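Local atomic coordinates of C381 turret protein (Sulfolobus turreted icosahedral virus, PDB entry 4IND), a protein that probably builds the turrets of an archaeal virus capsid, each of its five assembled copies folding into three jelly-roll domains. Residues N52-S57 against I140-L145. Sequence-based numbering, arbitrary orientation.
Sequences NTKIVS and ILEFSL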
loop_
_atom_site.group_PDB
_atom_site.type_symbol
_atom_site.label_atom_id
_atom_site.label_comp_id
_atom_site.label_asym_id
_atom_site.label_seq_id
_atom_site.Cartn_x
_atom_site.Cartn_y
_atom_site.Cartn_z
ATOM N N ASN A 52 35.860 18.488 -17.072
ATOM C CA ASN A 52 36.126 19.461 -16.008
ATOM C C ASN A 52 36.845 18.792 -14.854
ATOM O O ASN A 52 36.676 17.596 -14.633
ATOM C CB ASN A 52 34.811 20.094 -15.538
ATOM C CG ASN A 52 34.113 20.839 -16.650
ATOM O OD1 ASN A 52 34.516 21.941 -17.018
ATOM N ND2 ASN A 52 33.078 20.232 -17.210
ATOM N N THR A 53 37.661 19.553 -14.130
ATOM C CA THR A 53 38.409 18.978 -13.019
ATOM C C THR A 53 37.780 19.317 -11.671
ATOM O O THR A 53 37.810 20.463 -11.219
ATOM C CB THR A 53 39.859 19.439 -13.037
ATOM O OG1 THR A 53 40.452 19.076 -14.286
ATOM C CG2 THR A 53 40.631 18.788 -11.922
ATOM N N LYS A 54 37.203 18.301 -11.038
ATOM C CA LYS A 54 36.658 18.461 -9.695
ATOM C C LYS A 54 37.822 18.404 -8.709
ATOM O O LYS A 54 38.655 17.506 -8.781
ATOM C CB LYS A 54 35.659 17.344 -9.393
ATOM C CG LYS A 54 35.137 17.328 -7.954
ATOM C CD LYS A 54 33.982 16.323 -7.781
ATOM C CE LYS A 54 33.798 15.963 -6.319
ATOM N NZ LYS A 54 32.465 15.336 -6.032
ATOM N N ILE A 55 37.889 19.368 -7.800
ATOM C CA ILE A 55 38.967 19.400 -6.828
ATOM C C ILE A 55 38.374 19.381 -5.412
ATOM O O ILE A 55 37.550 20.236 -5.074
ATOM C CB ILE A 55 39.827 20.649 -7.006
ATOM C CG1 ILE A 55 40.382 20.707 -8.429
ATOM C CG2 ILE A 55 40.969 20.664 -6.004
ATOM C CD1 ILE A 55 41.238 21.951 -8.698
ATOM N N VAL A 56 38.770 18.383 -4.621
ATOM C CA VAL A 56 38.393 18.325 -3.198
ATOM C C VAL A 56 39.616 18.038 -2.301
ATOM O O VAL A 56 40.643 17.536 -2.770
ATOM C CB VAL A 56 37.306 17.277 -2.930
ATOM C CG1 VAL A 56 36.027 17.618 -3.681
ATOM C CG2 VAL A 56 37.802 15.885 -3.318
ATOM N N SER A 57 39.515 18.374 -1.022
ATOM C CA SER A 57 40.504 17.919 -0.039
ATOM C C SER A 57 39.883 16.768 0.727
ATOM O O SER A 57 38.833 16.936 1.330
ATOM C CB SER A 57 40.857 19.049 0.923
ATOM O OG SER A 57 41.499 20.089 0.231
ATOM N N ILE A 140 39.270 8.705 0.394
ATOM C CA ILE A 140 37.868 8.427 0.677
ATOM C C ILE A 140 37.066 9.720 0.620
ATOM O O ILE A 140 37.239 10.596 1.461
ATOM C CB ILE A 140 37.717 7.777 2.058
ATOM C CG1 ILE A 140 38.749 6.662 2.226
ATOM C CG2 ILE A 140 36.302 7.254 2.264
ATOM C CD1 ILE A 140 38.921 6.187 3.663
ATOM N N LEU A 141 36.181 9.839 -0.369
ATOM C CA LEU A 141 35.486 11.113 -0.599
ATOM C C LEU A 141 34.102 11.187 0.055
ATOM O O LEU A 141 33.717 12.242 0.585
ATOM C CB LEU A 141 35.351 11.421 -2.097
ATOM C CG LEU A 141 36.557 11.324 -3.031
ATOM C CD1 LEU A 141 36.329 12.161 -4.292
ATOM C CD2 LEU A 141 37.829 11.728 -2.355
ATOM N N GLU A 142 33.351 10.092 -0.019
ATOM C CA GLU A 142 31.988 10.053 0.535
ATOM C C GLU A 142 31.695 8.660 1.035
ATOM O O GLU A 142 32.231 7.696 0.531
ATOM C CB GLU A 142 30.927 10.443 -0.499
ATOM C CG GLU A 142 31.011 11.860 -1.048
ATOM C CD GLU A 142 30.021 12.101 -2.210
ATOM O OE1 GLU A 142 30.482 12.517 -3.299
ATOM O OE2 GLU A 142 28.791 11.911 -2.031
ATOM N N PHE A 143 30.832 8.560 2.036
ATOM C CA PHE A 143 30.405 7.265 2.539
ATOM C C PHE A 143 28.917 7.386 2.785
ATOM O O PHE A 143 28.486 8.263 3.541
ATOM C CB PHE A 143 31.128 6.909 3.833
ATOM C CG PHE A 143 30.799 5.521 4.357
ATOM C CD1 PHE A 143 31.485 4.405 3.902
ATOM C CD2 PHE A 143 29.779 5.353 5.296
ATOM C CE1 PHE A 143 31.177 3.135 4.384
ATOM C CE2 PHE A 143 29.461 4.102 5.790
ATOM C CZ PHE A 143 30.163 2.987 5.347
ATOM N N SER A 144 28.148 6.503 2.146
ATOM C CA SER A 144 26.683 6.561 2.133
ATOM C C SER A 144 26.068 5.230 2.568
ATOM O O SER A 144 26.418 4.168 2.065
ATOM C CB SER A 144 26.167 6.949 0.738
ATOM O OG SER A 144 24.753 6.733 0.622
ATOM N N LEU A 145 25.128 5.308 3.500
ATOM C CA LEU A 145 24.356 4.155 3.972
ATOM C C LEU A 145 22.911 4.441 3.657
ATOM O O LEU A 145 22.351 5.397 4.190
ATOM C CB LEU A 145 24.463 4.055 5.504
ATOM C CG LEU A 145 25.688 3.439 6.150
ATOM C CD1 LEU A 145 25.849 3.907 7.615
ATOM C CD2 LEU A 145 25.537 1.940 6.108
HETATM O O HOH W 1 32.912 14.104 -3.591
#
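V56 and L141 mark the nearest approach of two strands from different sheets, their CA atoms 8.2 Å apart, too far for backbone pairing, so side chains and a water bridge the gap between 52-57 and 140-145. Branched aliphatic residues suit this buried spot: methyl CG2 of V56 meets methyl CD1 of L141 at 4.1 Å, the two side chains passing at a slant. In V56 a chi1 of -62° sets CG2 between the backbone N and the carbonyl carbon, and from there it meets L141. L141 also packs on Y47 of strand 41-49, the partner of 52-60 in a two-stranded hairpin. Both segments belong to the first, galactose-binding-like domain, one of the three jelly rolls of the chain; the contact joins that hairpin to the four-stranded sheet in which 138-147 lies between 19-21 and 78-88. Here L141 and E142 both face K85, a classic beta bulge that puts these neighbours' side chains on one side of the strand, so L141 can serve V56 while E142 serves K54. K54 is stretched almost straight, all four torsions near 180°, and this reach carries NZ to within 4.4 Å of OE1 of E142, too far for a salt bridge. A water beside the gap joins the two, accepting from NZ of K54 at 2.8 Å and donating to OE1 of E142 at 2.9 Å. Lysine suits the place by its long chain, and the buried charges are met by this water and by stronger partners: D72 of a second subunit, in a salt bridge with K54, and, for OE2 of E142, the Y19 hydroxyl and the backbone N of E74 of that subunit, whose strand also pairs in parallel with T53, K54 and I55.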